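Local coordinates for protein RNase III inhibitor (Mycobacterium tuberculosis, PDB 5M3I) that is of unknown function but belongs to the macro-domain family, with a mixed beta-sheet flanked by helices, at residues Pro50-Ala55 with Phe71-Gly76; Val65-Met70 with Leu99-Ala104. All coordinates share one frame; numbering follows the deposited sequence.

Contact 1 (Pro50-Ala55 with Phe71-Gly76)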
loop_
_atom_site.group_PDB
_atom_site.type_symbol
_atom_site.label_atom_id
_atom_site.label_comp_id
_atom_site.label_asym_id
_atom_site.label_seq_id
_atom_site.Cartn_x
_atom_site.Cartn_y
_atom_site.Cartn_z
ATOM N N PRO A 50 -15.172 -2.468 4.094
ATOM C CA PRO A 50 -15.537 -1.861 5.390
ATOM C C PRO A 50 -15.020 -2.603 6.636
ATOM O O PRO A 50 -14.715 -1.973 7.659
ATOM C CB PRO A 50 -17.071 -1.852 5.354
ATOM C CG PRO A 50 -17.444 -2.922 4.355
ATOM C CD PRO A 50 -16.355 -2.865 3.313
ATOM N N GLU A 51 -14.910 -3.924 6.537
ATOM C CA GLU A 51 -14.401 -4.764 7.644
ATOM C C GLU A 51 -12.932 -4.534 7.849
ATOM O O GLU A 51 -12.471 -4.417 8.986
ATOM C CB GLU A 51 -14.692 -6.255 7.386
ATOM C CG GLU A 51 -16.193 -6.535 7.364
ATOM C CD GLU A 51 -16.544 -8.009 7.448
ATOM O OE1 GLU A 51 -16.443 -8.707 6.414
ATOM O OE2 GLU A 51 -16.956 -8.460 8.543
ATOM N N MET A 52 -12.214 -4.437 6.733
ATOM C CA MET A 52 -10.810 -4.028 6.730
ATOM C C MET A 52 -10.655 -2.705 7.459
ATOM O O MET A 52 -9.818 -2.592 8.373
ATOM C CB MET A 52 -10.291 -3.912 5.303
ATOM C CG MET A 52 -8.834 -3.501 5.177
ATOM S SD MET A 52 -8.506 -1.738 5.279
ATOM C CE MET A 52 -9.109 -1.207 3.673
ATOM N N PHE A 53 -11.478 -1.707 7.124
ATOM C CA PHE A 53 -11.366 -0.398 7.814
ATOM C C PHE A 53 -11.581 -0.495 9.309
ATOM O O PHE A 53 -10.874 0.162 10.095
ATOM C CB PHE A 53 -12.323 0.658 7.232
ATOM C CG PHE A 53 -12.359 1.932 8.021
ATOM C CD1 PHE A 53 -11.354 2.871 7.888
ATOM C CD2 PHE A 53 -13.393 2.185 8.931
ATOM C CE1 PHE A 53 -11.372 4.046 8.619
ATOM C CE2 PHE A 53 -13.422 3.369 9.674
ATOM C CZ PHE A 53 -12.404 4.308 9.514
ATOM N N THR A 54 -12.608 -1.250 9.695
ATOM C CA THR A 54 -12.953 -1.426 11.104
ATOM C C THR A 54 -11.762 -2.024 11.820
ATOM O O THR A 54 -11.466 -1.613 12.938
ATOM C CB THR A 54 -14.171 -2.357 11.293
ATOM O OG1 THR A 54 -15.286 -1.857 10.539
ATOM C CG2 THR A 54 -14.572 -2.474 12.774
ATOM N N ALA A 55 -11.081 -2.985 11.187
ATOM C CA ALA A 55 -9.907 -3.604 11.813
ATOM C C ALA A 55 -8.755 -2.607 11.943
ATOM O O ALA A 55 -8.175 -2.463 13.024
ATOM C CB ALA A 55 -9.479 -4.830 11.041
ATOM N N PHE A 71 0.229 -2.883 7.854
ATOM C CA PHE A 71 -0.928 -3.468 8.479
ATOM C C PHE A 71 -1.737 -4.275 7.459
ATOM O O PHE A 71 -2.374 -3.700 6.561
ATOM C CB PHE A 71 -1.767 -2.391 9.126
ATOM C CG PHE A 71 -2.937 -2.920 9.887
ATOM C CD1 PHE A 71 -2.741 -3.603 11.092
ATOM C CD2 PHE A 71 -4.211 -2.785 9.387
ATOM C CE1 PHE A 71 -3.815 -4.138 11.785
ATOM C CE2 PHE A 71 -5.300 -3.323 10.074
ATOM C CZ PHE A 71 -5.107 -3.992 11.277
ATOM N N VAL A 72 -1.697 -5.606 7.563
ATOM C CA VAL A 72 -2.199 -6.475 6.501
ATOM C C VAL A 72 -3.521 -7.098 6.906
ATOM O O VAL A 72 -3.633 -7.598 8.004
ATOM C CB VAL A 72 -1.187 -7.601 6.182
ATOM C CG1 VAL A 72 -1.647 -8.432 4.991
ATOM C CG2 VAL A 72 0.177 -6.996 5.852
ATOM N N VAL A 73 -4.480 -7.124 6.005
ATOM C CA VAL A 73 -5.768 -7.760 6.247
ATOM C C VAL A 73 -6.130 -8.672 5.059
ATOM O O VAL A 73 -5.904 -8.318 3.902
ATOM C CB VAL A 73 -6.870 -6.689 6.441
ATOM C CG1 VAL A 73 -8.177 -7.348 6.833
ATOM C CG2 VAL A 73 -6.521 -5.668 7.536
ATOM N N ASP A 74 -6.728 -9.825 5.357
ATOM C CA ASP A 74 -7.270 -10.717 4.315
ATOM C C ASP A 74 -8.649 -10.297 3.943
ATOM O O ASP A 74 -9.460 -9.972 4.807
ATOM C CB ASP A 74 -7.288 -12.149 4.809
ATOM C CG ASP A 74 -5.892 -12.725 4.896
ATOM O OD1 ASP A 74 -4.933 -11.943 5.199
ATOM O OD2 ASP A 74 -5.772 -13.947 4.635
ATOM N N THR A 75 -8.911 -10.257 2.654
ATOM C CA THR A 75 -10.246 -9.886 2.168
ATOM C C THR A 75 -11.258 -11.025 2.312
ATOM O O THR A 75 -12.459 -10.781 2.496
ATOM C CB THR A 75 -10.208 -9.501 0.668
ATOM O OG1 THR A 75 -9.909 -10.657 -0.121
ATOM C CG2 THR A 75 -9.161 -8.370 0.408
ATOM N N GLY A 76 -10.787 -12.265 2.196
ATOM C CA GLY A 76 -11.692 -13.434 2.178
ATOM C C GLY A 76 -12.547 -13.587 0.924
ATOM O O GLY A 76 -13.614 -14.186 0.976
#
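In the alpha/beta fold of this macro domain, the edge strand 71-74 of the mixed sheet is covered on one face by the first turns of helix 50-61, through alternate strand residues, F71 and V73. M52 and V73 carry the middle of the contact. The M52 side chain leaves the helix with CG anti to the backbone N (chi1 -180°), which sets its CG 4.0 Å from V73 CG2; the two side chains cross obliquely, and bends at chi2 and chi3 then lead the thioether away from the strand. V73 meets this methylene with CB and CG2. Nearer the start of the strand, the F71 ring reaches the helix with its outer end: CZ lies 3.8 Å from the carbonyl O of A55, which approaches the ring obliquely, and 4.5 Å from A55 CB. No hydrogen bond spans the interface, so van der Waals packing joins helix to strand here. The F71 ring also touches Y56 and A59 on the following turns of the helix. On its inner side strand 71-74 pairs antiparallel with strand 83-88, where N86, also touched by M52, donates its side-chain amide to F71 O.

Contact 2 (Val65-Met70 with Leu99-Ala104); sequences VTIGKM and LAYIDA
Water 1 joins the G68 carbonyl to the A104 carbonyl, donating to both: it lies 2.7 Å from G68 O and 2.9 Å from A104 O. The two carbonyl oxygens cannot bond to each other, so the water supplies the protons that link two acceptors. Beside this bridge the A104 methyl packs on the G68 backbone, CB 3.9 Å from G68 CA. G68 has a positive phi (98°), as the third residue of the type II turn T66-K69, and its lack of a side chain suits both the turn and the close helix. I67, the second residue of the turn, makes the apolar half of the contact with Y101. Its two branches divide the work. CG1 stands over the centre of one ring face, 4.2 Å from the Y101 centroid and 10° off the normal, a CH-pi contact. CG2, anti to the backbone N, instead reaches the base of the tyrosine, 3.7 Å from Y101 CD1 and close to its CB and CA. K91 touches both I67 and Y101, while the M70 amide donates to the D108 carboxylate further along the helix. Joined by the I67-Y101 pair, the A104 methyl against G68 and a water bridge, the type II turn in the loop between helix 50-61 and edge strand 71-74 packs on the start of helix 99-115 at the surface of the macro domain.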
loop_
_atom_site.group_PDB
_atom_site.type_symbol
_atom_site.label_atom_id
_atom_site.label_comp_id
_atom_site.label_asym_id
_atom_site.label_seq_id
_atom_site.Cartn_x
_atom_site.Cartn_y
_atom_site.Cartn_z
ATOM N N VAL A 65 -0.565 0.523 14.508
ATOM C CA VAL A 65 -0.157 0.999 13.177
ATOM C C VAL A 65 0.914 2.078 13.338
ATOM O O VAL A 65 0.660 3.122 13.937
ATOM C CB VAL A 65 -1.361 1.555 12.400
ATOM C CG1 VAL A 65 -0.977 1.939 10.980
ATOM C CG2 VAL A 65 -2.479 0.538 12.359
ATOM N N THR A 66 2.081 1.845 12.732
ATOM C CA THR A 66 3.215 2.719 12.776
ATOM C C THR A 66 3.941 2.780 11.447
ATOM O O THR A 66 3.868 1.862 10.621
ATOM C CB THR A 66 4.264 2.211 13.813
ATOM O OG1 THR A 66 4.514 0.812 13.610
ATOM C CG2 THR A 66 3.755 2.422 15.248
ATOM N N ILE A 67 4.695 3.861 11.253
ATOM C CA ILE A 67 5.623 3.977 10.149
ATOM C C ILE A 67 6.563 2.766 10.158
ATOM O O ILE A 67 7.119 2.428 11.192
ATOM C CB ILE A 67 6.463 5.286 10.223
ATOM C CG1 ILE A 67 5.563 6.541 10.170
ATOM C CG2 ILE A 67 7.497 5.347 9.082
ATOM C CD1 ILE A 67 4.510 6.563 9.069
ATOM N N GLY A 68 6.711 2.123 9.015
ATOM C CA GLY A 68 7.722 1.099 8.791
ATOM C C GLY A 68 7.187 -0.317 8.939
ATOM O O GLY A 68 7.951 -1.275 8.873
ATOM N N LYS A 69 5.892 -0.435 9.152
ATOM C CA LYS A 69 5.238 -1.691 9.413
ATOM C C LYS A 69 3.916 -1.721 8.627
ATOM O O LYS A 69 3.070 -0.870 8.800
ATOM C CB LYS A 69 5.016 -1.804 10.918
ATOM C CG LYS A 69 4.194 -2.980 11.411
ATOM C CD LYS A 69 4.462 -3.167 12.921
ATOM C CE LYS A 69 3.218 -3.535 13.726
ATOM N NZ LYS A 69 2.892 -4.990 13.604
ATOM N N MET A 70 3.768 -2.708 7.760
ATOM C CA MET A 70 2.535 -2.906 7.075
ATOM C C MET A 70 1.458 -3.351 8.062
ATOM O O MET A 70 1.746 -4.149 8.967
ATOM C CB MET A 70 2.717 -3.963 5.964
ATOM C CG MET A 70 3.747 -3.642 4.861
ATOM S SD MET A 70 3.508 -2.056 4.001
ATOM C CE MET A 70 4.505 -0.966 5.036
ATOM N N LEU A 99 10.159 10.774 2.586
ATOM C CA LEU A 99 10.886 9.708 1.910
ATOM C C LEU A 99 11.377 8.637 2.850
ATOM O O LEU A 99 11.295 7.438 2.528
ATOM C CB LEU A 99 12.043 10.264 1.073
ATOM C CG LEU A 99 11.547 10.939 -0.228
ATOM C CD1 LEU A 99 12.666 11.706 -0.915
ATOM C CD2 LEU A 99 10.931 9.958 -1.214
ATOM N N ALA A 100 11.799 9.055 4.028
ATOM C CA ALA A 100 12.200 8.113 5.091
ATOM C C ALA A 100 11.066 7.143 5.506
ATOM O O ALA A 100 11.338 5.997 5.835
ATOM C CB ALA A 100 12.717 8.860 6.297
ATOM N N TYR A 101 9.813 7.603 5.468
ATOM C CA TYR A 101 8.680 6.747 5.753
ATOM C C TYR A 101 8.466 5.663 4.664
ATOM O O TYR A 101 7.999 4.563 4.948
ATOM C CB TYR A 101 7.407 7.578 5.877
ATOM C CG TYR A 101 7.378 8.681 6.940
ATOM C CD1 TYR A 101 8.360 8.806 7.947
ATOM C CD2 TYR A 101 6.299 9.555 6.965
ATOM C CE1 TYR A 101 8.260 9.826 8.922
ATOM C CE2 TYR A 101 6.197 10.569 7.908
ATOM C CZ TYR A 101 7.170 10.704 8.881
ATOM O OH TYR A 101 6.964 11.702 9.774
ATOM N N ILE A 102 8.777 6.038 3.422
ATOM C CA ILE A 102 8.612 5.180 2.283
ATOM C C ILE A 102 9.735 4.143 2.343
ATOM O O ILE A 102 9.497 2.939 2.134
ATOM C CB ILE A 102 8.608 5.967 0.939
ATOM C CG1 ILE A 102 7.521 7.070 0.905
ATOM C CG2 ILE A 102 8.408 5.056 -0.270
ATOM C CD1 ILE A 102 6.134 6.659 1.290
ATOM N N ASP A 103 10.954 4.594 2.595
ATOM C CA ASP A 103 12.109 3.663 2.749
ATOM C C ASP A 103 11.821 2.602 3.789
ATOM O O ASP A 103 12.027 1.438 3.552
ATOM C CB ASP A 103 13.373 4.426 3.100
ATOM C CG ASP A 103 13.853 5.335 1.960
ATOM O OD1 ASP A 103 13.400 5.173 0.807
ATOM O OD2 ASP A 103 14.733 6.199 2.209
ATOM N N ALA A 104 11.305 3.026 4.929
ATOM C CA ALA A 104 11.094 2.114 6.046
ATOM C C ALA A 104 9.945 1.153 5.752
ATOM O O ALA A 104 10.040 -0.039 6.015
ATOM C CB ALA A 104 10.859 2.882 7.356
HETATM O O HOH W 1 10.612 -1.373 8.549
#

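How the contacts relate
After strands 12-14 and 26-31 and helix 40-48, the chain enters helix 50-61, whose first turns form one side of contact 1. The loop that follows supplies the 65-70 half of contact 2 and leads directly into strand 71-74, where contact 1 closes a connection of 15 residues. The chain then passes along strand 83-88 before helix 99-115 closes contact 2 over a longer span of 28 residues. The segments therefore alternate, and the two closures cross. Their centres lie 19 Å apart, yet they meet where F71 CG packs 4.3 Å from V65 CG2. Together they tie the edge strand and the loop before it to two different helices.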